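Local atomic coordinates of protein argonaute (Marinitoga piezophila, PDB entry 5I4A), a protein that uses short guide RNAs bearing a 5'-hydroxyl to bind complementary targets and, as an endonuclease, cleaves single-stranded DNA. Residues I562-D565 with E566-I570; I137-S141 with N142-L146; R328-E332 with L333-K337. All coordinates share one frame; numbering follows the deposited sequence.

In the fold
Contacts 1 and 2 illustrate how hairpin ends can join two lobes: the first belongs to the PIWI domain, the second to linker L1 of the PAZ lobe. Their centres are 12 Å apart. D565 OD2 probably accepts a hydrogen bond from S141 N at 3.2 Å, and I140 CG2 packs 3.4 Å from L564 O. Contact 3, a helix end in the Mid domain, stands apart, its centre 43 Å from that of contact 1 and 52 Å from that of contact 2, across the centre of the chain from the latter. All three lie away from the catalytic residues. Nearest atoms come within about 12, 5 and 10 Å of the bound nucleic acid, respectively.

Contact 1: residues I562-D565 with E566-I570; sequences IKLD and ENTYI
The tip of a PIWI-domain beta hairpin brings D565 against T568, where strand 560-565 turns back as strand 568-571. D565 OD1 accepts two bonds: from T568 OG1 at 2.8 Å, on the syn side and 28° out of the carboxylate plane, and from N567 N at 2.9 Å, which closes an Asx turn. The first torsion of D565 (chi1 59°) places CG between its own backbone N and carbonyl carbon, holding the carboxylate over the turn. With an alanine here, N567 N and the T568 hydroxyl would probably lose their shared acceptor, and S141 N, across the hairpin interface, its carboxylate partner. Behind the turn, L564 N and D565 N both donate to T568 O, the pattern of a classic beta bulge; beyond it I562 and I570 form a regular hydrogen-bonded pair. On one face the K563 chain crosses the Y569 ring, its CG 4.3 Å from the ring centroid in a CH-pi contact. K563 NZ forms a 3.2 Å salt bridge with E566 OE1, approaching from above the carboxylate plane, while a water joins E566 O to Y569 OH. On the other face L564 CD1 meets I570 CD1 at 3.6 Å. Strands 264-266 and 582-589 flank the hairpin, Y569 rests on helix 595-605, and L564 and D565 touch I140 of strand 127-140.

Contact 2: residues I137-S141 with N142-L146; sequences IHNIS and NEYYL
H138 and Y145 exchange two nearly straight backbone bonds, the shorter being Y145 N to H138 O at 2.7 Å. Nearer the turn, E143 O is gripped twice from the opposite strand, by I140 N at 2.9 Å and by N139 ND2 at 3.0 Å. Both bonds are bent at the hydrogen, but I140 N comes nearly in line with the carbonyl, whereas ND2 arrives from high above its plane. E143 N returns a bond to I140 O. The second grip on E143 O depends on N139, whose CG stands opposite its own backbone N (chi1 -164°), which carries the amide over the Y144 ring; there it lies nearly flat, the planes only 13° apart and ND2 3.6 Å above the ring centre. I137 CG2 meets the edge of the same ring, while I137 CG1 packs 3.7 Å from L146 CD1. Across the sheet, the Y145 ring reaches diagonally to I140: CE1 is 3.4 Å from I140 O, which lies in the ring plane at its edge, and I140 CB is nearby. The ends of Y144 and H138 are tied elsewhere, Y144 OH to E80 and H138 NE2 to S147, and helix 84-101 covers the face carrying I137, Y144 and L146. With S141 and N142 both at positive phi, the arrangement is a beta hairpin with a two-residue loop, S141-N142, closed by a type I' turn, here capping two long strands of linker L1.

Contact 3: residues R328-E332 with L333-K337; sequences RAAAE and LGFSK
A330 meets F335 through both backbone and side chain. F335 N donates to A330 O at 3.0 Å, fairly straight at 158°, and A330 CB touches the ring at CD2, 3.7 Å away. The carbonyl carbon of A330 lies in the ring plane at the edge, so the phenyl group presents its rim to the helix. With chi1 at -71°, F335 CG lies opposite its own carbonyl carbon, which swings the ring back alongside the last turn. G334 N binds A331 O at 3.0 Å from well above the carbonyl plane, and reaches A330 O only weakly. One residue earlier, L333 N closes the ordinary helical bond to A329 O, over which L333 CG packs at 3.2 Å.

The two bonds, F335 N to A330 O and, within its span, G334 N to A331 O, make a Schellman motif, and the A330–F335 pair is the apolar contact that commonly flanks it. G334 has phi 99°, where a CB would jam against the carbonyl oxygen of L333; glycine avoids that strain and lets the chain reverse out of helix 325-333. A water sits 2.9 Å from A331 O.

V419 of helix 412-424 packs on A329, A330, L333 and F335, burying the apolar side of the cap. N292 ND2 binds L333 O, and G334 pairs through its backbone with E293. From here K337 enters strand 337-340, which runs parallel to strand 295-302 in the Mid-domain sheet.

Contact 1: residues I562-D565 with E566-I570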
loop_
_atom_site.group_PDB
_atom_site.type_symbol
_atom_site.label_atom_id
_atom_site.label_comp_id
_atom_site.label_asym_id
_atom_site.label_seq_id
_atom_site.Cartn_x
_atom_site.Cartn_y
_atom_site.Cartn_z
ATOM N N ILE A 562 -3.135 -10.920 -15.238
ATOM C CA ILE A 562 -4.007 -12.087 -15.229
ATOM C C ILE A 562 -5.452 -11.613 -15.222
ATOM O O ILE A 562 -5.817 -10.724 -14.446
ATOM C CB ILE A 562 -3.716 -12.991 -14.020
ATOM C CG1 ILE A 562 -2.304 -13.568 -14.127
ATOM C CG2 ILE A 562 -4.751 -14.103 -13.909
ATOM C CD1 ILE A 562 -1.886 -14.368 -12.918
ATOM N N LYS A 563 -6.270 -12.205 -16.087
ATOM C CA LYS A 563 -7.693 -11.903 -16.145
ATOM C C LYS A 563 -8.452 -12.878 -15.256
ATOM O O LYS A 563 -8.357 -14.095 -15.440
ATOM C CB LYS A 563 -8.203 -11.979 -17.582
ATOM C CG LYS A 563 -9.717 -12.003 -17.703
ATOM C CD LYS A 563 -10.154 -11.362 -19.006
ATOM C CE LYS A 563 -11.389 -12.025 -19.580
ATOM N NZ LYS A 563 -11.831 -11.347 -20.829
ATOM N N LEU A 564 -9.198 -12.342 -14.292
ATOM C CA LEU A 564 -10.093 -13.153 -13.476
ATOM C C LEU A 564 -11.444 -13.342 -14.153
ATOM O O LEU A 564 -11.886 -14.477 -14.362
ATOM C CB LEU A 564 -10.277 -12.511 -12.100
ATOM C CG LEU A 564 -9.004 -12.341 -11.280
ATOM C CD1 LEU A 564 -9.336 -11.684 -9.951
ATOM C CD2 LEU A 564 -8.319 -13.683 -11.071
ATOM N N ASP A 565 -12.112 -12.243 -14.489
ATOM C CA ASP A 565 -13.338 -12.284 -15.274
ATOM C C ASP A 565 -13.344 -11.078 -16.204
ATOM O O ASP A 565 -12.319 -10.416 -16.400
ATOM C CB ASP A 565 -14.580 -12.337 -14.372
ATOM C CG ASP A 565 -14.691 -11.143 -13.436
ATOM O OD1 ASP A 565 -14.534 -9.989 -13.888
ATOM O OD2 ASP A 565 -14.950 -11.364 -12.235
ATOM N N GLU A 566 -14.520 -10.770 -16.751
ATOM C CA GLU A 566 -14.609 -9.768 -17.804
ATOM C C GLU A 566 -14.209 -8.382 -17.313
ATOM O O GLU A 566 -13.693 -7.572 -18.093
ATOM C CB GLU A 566 -16.027 -9.747 -18.376
ATOM C CG GLU A 566 -16.139 -9.130 -19.762
ATOM C CD GLU A 566 -15.382 -9.909 -20.830
ATOM O OE1 GLU A 566 -14.957 -11.055 -20.565
ATOM O OE2 GLU A 566 -15.214 -9.367 -21.943
ATOM N N ASN A 567 -14.420 -8.092 -16.030
ATOM C CA ASN A 567 -14.187 -6.757 -15.493
ATOM C C ASN A 567 -13.136 -6.723 -14.390
ATOM O O ASN A 567 -12.943 -5.670 -13.773
ATOM C CB ASN A 567 -15.499 -6.164 -14.971
ATOM C CG ASN A 567 -16.379 -5.629 -16.082
ATOM O OD1 ASN A 567 -16.919 -6.390 -16.886
ATOM N ND2 ASN A 567 -16.535 -4.311 -16.128
ATOM N N THR A 568 -12.449 -7.831 -14.121
ATOM C CA THR A 568 -11.526 -7.908 -12.994
ATOM C C THR A 568 -10.211 -8.519 -13.452
ATOM O O THR A 568 -10.192 -9.642 -13.968
ATOM C CB THR A 568 -12.128 -8.726 -11.849
ATOM O OG1 THR A 568 -13.525 -8.427 -11.744
ATOM C CG2 THR A 568 -11.457 -8.367 -10.534
ATOM N N TYR A 569 -9.118 -7.784 -13.253
ATOM C CA TYR A 569 -7.779 -8.242 -13.593
ATOM C C TYR A 569 -6.864 -8.093 -12.386
ATOM O O TYR A 569 -7.165 -7.372 -11.431
ATOM C CB TYR A 569 -7.182 -7.457 -14.772
ATOM C CG TYR A 569 -7.837 -7.704 -16.113
ATOM C CD1 TYR A 569 -9.115 -7.235 -16.379
ATOM C CD2 TYR A 569 -7.163 -8.381 -17.123
ATOM C CE1 TYR A 569 -9.713 -7.448 -17.605
ATOM C CE2 TYR A 569 -7.755 -8.596 -18.357
ATOM C CZ TYR A 569 -9.029 -8.127 -18.591
ATOM O OH TYR A 569 -9.620 -8.338 -19.814
ATOM N N ILE A 570 -5.730 -8.788 -12.445
ATOM C CA ILE A 570 -4.666 -8.663 -11.458
ATOM C C ILE A 570 -3.352 -8.537 -12.203
ATOM O O ILE A 570 -3.051 -9.358 -13.077
ATOM C CB ILE A 570 -4.602 -9.871 -10.503
ATOM C CG1 ILE A 570 -5.956 -10.139 -9.865
ATOM C CG2 ILE A 570 -3.555 -9.644 -9.421
ATOM C CD1 ILE A 570 -5.937 -11.328 -8.947
HETATM O O HOH W 1 -9.738 -10.357 -22.459
HETATM O O HOH W 2 -12.253 -7.949 -20.164
#

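Contact 2: residues I137-S141 with N142-L146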
loop_
_atom_site.group_PDB
_atom_site.type_symbol
_atom_site.label_atom_id
_atom_site.label_comp_id
_atom_site.label_asym_id
_atom_site.label_seq_id
_atom_site.Cartn_x
_atom_site.Cartn_y
_atom_site.Cartn_z
ATOM N N ILE A 137 -12.468 -13.686 0.356
ATOM C CA ILE A 137 -13.597 -14.133 -0.454
ATOM C C ILE A 137 -13.667 -13.270 -1.706
ATOM O O ILE A 137 -13.600 -12.037 -1.623
ATOM C CB ILE A 137 -14.916 -14.063 0.337
ATOM C CG1 ILE A 137 -14.886 -15.043 1.511
ATOM C CG2 ILE A 137 -16.105 -14.342 -0.570
ATOM C CD1 ILE A 137 -16.118 -14.978 2.387
ATOM N N HIS A 138 -13.815 -13.915 -2.861
ATOM C CA HIS A 138 -13.808 -13.231 -4.143
ATOM C C HIS A 138 -15.023 -13.645 -4.958
ATOM O O HIS A 138 -15.400 -14.820 -4.976
ATOM C CB HIS A 138 -12.523 -13.538 -4.914
ATOM C CG HIS A 138 -11.283 -13.359 -4.098
ATOM N ND1 HIS A 138 -10.654 -12.141 -3.958
ATOM C CD2 HIS A 138 -10.566 -14.241 -3.361
ATOM C CE1 HIS A 138 -9.597 -12.282 -3.178
ATOM N NE2 HIS A 138 -9.523 -13.546 -2.801
ATOM N N ASN A 139 -15.633 -12.671 -5.623
ATOM C CA ASN A 139 -16.792 -12.891 -6.484
ATOM C C ASN A 139 -16.327 -12.721 -7.929
ATOM O O ASN A 139 -16.256 -11.600 -8.442
ATOM C CB ASN A 139 -17.920 -11.928 -6.127
ATOM C CG ASN A 139 -19.259 -12.355 -6.698
ATOM O OD1 ASN A 139 -20.144 -11.528 -6.920
ATOM N ND2 ASN A 139 -19.414 -13.651 -6.941
ATOM N N ILE A 140 -15.995 -13.836 -8.577
ATOM C CA ILE A 140 -15.472 -13.842 -9.938
ATOM C C ILE A 140 -16.456 -14.582 -10.833
ATOM O O ILE A 140 -16.820 -15.729 -10.546
ATOM C CB ILE A 140 -14.086 -14.508 -10.015
ATOM C CG1 ILE A 140 -13.153 -13.972 -8.927
ATOM C CG2 ILE A 140 -13.470 -14.302 -11.396
ATOM C CD1 ILE A 140 -11.801 -14.664 -8.904
ATOM N N SER A 141 -16.871 -13.931 -11.923
ATOM C CA SER A 141 -17.707 -14.559 -12.951
ATOM C C SER A 141 -18.971 -15.182 -12.361
ATOM O O SER A 141 -19.318 -16.325 -12.666
ATOM C CB SER A 141 -16.916 -15.605 -13.742
ATOM O OG SER A 141 -16.182 -15.011 -14.798
ATOM N N ASN A 142 -19.659 -14.430 -11.502
ATOM C CA ASN A 142 -20.909 -14.815 -10.848
ATOM C C ASN A 142 -20.749 -15.971 -9.869
ATOM O O ASN A 142 -21.757 -16.450 -9.334
ATOM C CB ASN A 142 -22.010 -15.182 -11.854
ATOM C CG ASN A 142 -23.022 -14.075 -12.044
ATOM O OD1 ASN A 142 -22.922 -13.013 -11.428
ATOM N ND2 ASN A 142 -24.003 -14.314 -12.906
ATOM N N GLU A 143 -19.532 -16.441 -9.617
ATOM C CA GLU A 143 -19.285 -17.506 -8.658
ATOM C C GLU A 143 -18.405 -16.979 -7.534
ATOM O O GLU A 143 -17.692 -15.984 -7.688
ATOM C CB GLU A 143 -18.625 -18.716 -9.333
ATOM C CG GLU A 143 -19.468 -19.344 -10.433
ATOM C CD GLU A 143 -20.591 -20.211 -9.890
ATOM O OE1 GLU A 143 -20.366 -20.922 -8.887
ATOM O OE2 GLU A 143 -21.700 -20.181 -10.465
ATOM N N TYR A 144 -18.469 -17.654 -6.391
ATOM C CA TYR A 144 -17.734 -17.244 -5.202
ATOM C C TYR A 144 -16.510 -18.128 -5.014
ATOM O O TYR A 144 -16.594 -19.355 -5.131
ATOM C CB TYR A 144 -18.624 -17.303 -3.962
ATOM C CG TYR A 144 -19.533 -16.107 -3.835
ATOM C CD1 TYR A 144 -19.105 -14.957 -3.186
ATOM C CD2 TYR A 144 -20.811 -16.119 -4.376
ATOM C CE1 TYR A 144 -19.927 -13.853 -3.071
ATOM C CE2 TYR A 144 -21.643 -15.019 -4.265
ATOM C CZ TYR A 144 -21.194 -13.890 -3.611
ATOM O OH TYR A 144 -22.013 -12.791 -3.496
ATOM N N TYR A 145 -15.376 -17.497 -4.721
ATOM C CA TYR A 145 -14.112 -18.194 -4.550
ATOM C C TYR A 145 -13.479 -17.795 -3.225
ATOM O O TYR A 145 -13.884 -16.830 -2.570
ATOM C CB TYR A 145 -13.149 -17.902 -5.708
ATOM C CG TYR A 145 -13.629 -18.428 -7.041
ATOM C CD1 TYR A 145 -14.482 -17.678 -7.839
ATOM C CD2 TYR A 145 -13.229 -19.677 -7.500
ATOM C CE1 TYR A 145 -14.924 -18.158 -9.059
ATOM C CE2 TYR A 145 -13.665 -20.164 -8.718
ATOM C CZ TYR A 145 -14.512 -19.401 -9.493
ATOM O OH TYR A 145 -14.949 -19.881 -10.706
ATOM N N LEU A 146 -12.458 -18.557 -2.847
ATOM C CA LEU A 146 -11.764 -18.394 -1.576
ATOM C C LEU A 146 -10.270 -18.455 -1.850
ATOM O O LEU A 146 -9.754 -19.512 -2.227
ATOM C CB LEU A 146 -12.180 -19.487 -0.595
ATOM C CG LEU A 146 -11.940 -19.209 0.882
ATOM C CD1 LEU A 146 -12.906 -18.136 1.345
ATOM C CD2 LEU A 146 -12.081 -20.478 1.714
#

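Contact 3: residues R328-E332 with L333-K337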
loop_
_atom_site.group_PDB
_atom_site.type_symbol
_atom_site.label_atom_id
_atom_site.label_comp_id
_atom_site.label_asym_id
_atom_site.label_seq_id
_atom_site.Cartn_x
_atom_site.Cartn_y
_atom_site.Cartn_z
ATOM N N ARG A 328 29.475 13.469 -15.182
ATOM C CA ARG A 328 29.195 12.549 -16.279
ATOM C C ARG A 328 27.731 12.134 -16.282
ATOM O O ARG A 328 27.124 11.990 -17.349
ATOM C CB ARG A 328 30.107 11.324 -16.193
ATOM C CG ARG A 328 31.591 11.649 -16.316
ATOM C CD ARG A 328 32.415 10.424 -16.688
ATOM N NE ARG A 328 32.215 9.310 -15.769
ATOM C CZ ARG A 328 32.846 9.180 -14.608
ATOM N NH1 ARG A 328 33.716 10.100 -14.218
ATOM N NH2 ARG A 328 32.603 8.130 -13.835
ATOM N N ALA A 329 27.143 11.949 -15.096
ATOM C CA ALA A 329 25.723 11.621 -15.016
ATOM C C ALA A 329 24.865 12.747 -15.578
ATOM O O ALA A 329 23.911 12.499 -16.323
ATOM C CB ALA A 329 25.332 11.322 -13.570
ATOM N N ALA A 330 25.193 13.997 -15.238
ATOM C CA ALA A 330 24.416 15.124 -15.741
ATOM C C ALA A 330 24.580 15.277 -17.248
ATOM O O ALA A 330 23.618 15.600 -17.954
ATOM C CB ALA A 330 24.826 16.408 -15.020
ATOM N N ALA A 331 25.793 15.057 -17.757
ATOM C CA ALA A 331 26.000 15.069 -19.201
ATOM C C ALA A 331 25.243 13.928 -19.871
ATOM O O ALA A 331 24.562 14.127 -20.884
ATOM C CB ALA A 331 27.494 14.991 -19.517
ATOM N N GLU A 332 25.340 12.721 -19.305
ATOM C CA GLU A 332 24.656 11.569 -19.885
ATOM C C GLU A 332 23.148 11.760 -19.908
ATOM O O GLU A 332 22.475 11.274 -20.822
ATOM C CB GLU A 332 25.015 10.298 -19.113
ATOM C CG GLU A 332 26.395 9.744 -19.434
ATOM C CD GLU A 332 26.861 8.706 -18.429
ATOM O OE1 GLU A 332 28.074 8.407 -18.404
ATOM O OE2 GLU A 332 26.020 8.192 -17.659
ATOM N N LEU A 333 22.598 12.466 -18.920
ATOM C CA LEU A 333 21.160 12.683 -18.865
ATOM C C LEU A 333 20.701 13.852 -19.725
ATOM O O LEU A 333 19.492 14.041 -19.886
ATOM C CB LEU A 333 20.718 12.889 -17.414
ATOM C CG LEU A 333 20.864 11.645 -16.535
ATOM C CD1 LEU A 333 20.374 11.925 -15.128
ATOM C CD2 LEU A 333 20.125 10.452 -17.142
ATOM N N GLY A 334 21.620 14.632 -20.281
ATOM C CA GLY A 334 21.262 15.673 -21.220
ATOM C C GLY A 334 21.169 17.079 -20.669
ATOM O O GLY A 334 20.568 17.939 -21.326
ATOM N N PHE A 335 21.735 17.346 -19.494
ATOM C CA PHE A 335 21.746 18.706 -18.972
ATOM C C PHE A 335 22.695 19.570 -19.793
ATOM O O PHE A 335 23.812 19.157 -20.112
ATOM C CB PHE A 335 22.163 18.718 -17.501
ATOM C CG PHE A 335 21.134 18.147 -16.569
ATOM C CD1 PHE A 335 20.002 18.875 -16.239
ATOM C CD2 PHE A 335 21.301 16.890 -16.015
ATOM C CE1 PHE A 335 19.053 18.354 -15.380
ATOM C CE2 PHE A 335 20.355 16.365 -15.158
ATOM C CZ PHE A 335 19.230 17.100 -14.840
ATOM N N SER A 336 22.235 20.772 -20.146
ATOM C CA SER A 336 23.082 21.690 -20.902
ATOM C C SER A 336 24.349 22.027 -20.129
ATOM O O SER A 336 25.444 22.062 -20.702
ATOM C CB SER A 336 22.305 22.961 -21.249
ATOM O OG SER A 336 21.932 23.672 -20.082
ATOM N N LYS A 337 24.225 22.253 -18.824
ATOM C CA LYS A 337 25.394 22.542 -18.005
ATOM C C LYS A 337 25.050 22.353 -16.534
ATOM O O LYS A 337 23.879 22.292 -16.144
ATOM C CB LYS A 337 25.909 23.962 -18.254
ATOM C CG LYS A 337 24.903 25.013 -17.861
ATOM C CD LYS A 337 25.387 26.415 -18.172
ATOM C CE LYS A 337 24.650 27.416 -17.345
ATOM N NZ LYS A 337 24.937 28.808 -17.804
HETATM O O HOH W 3 24.462 16.703 -22.108
#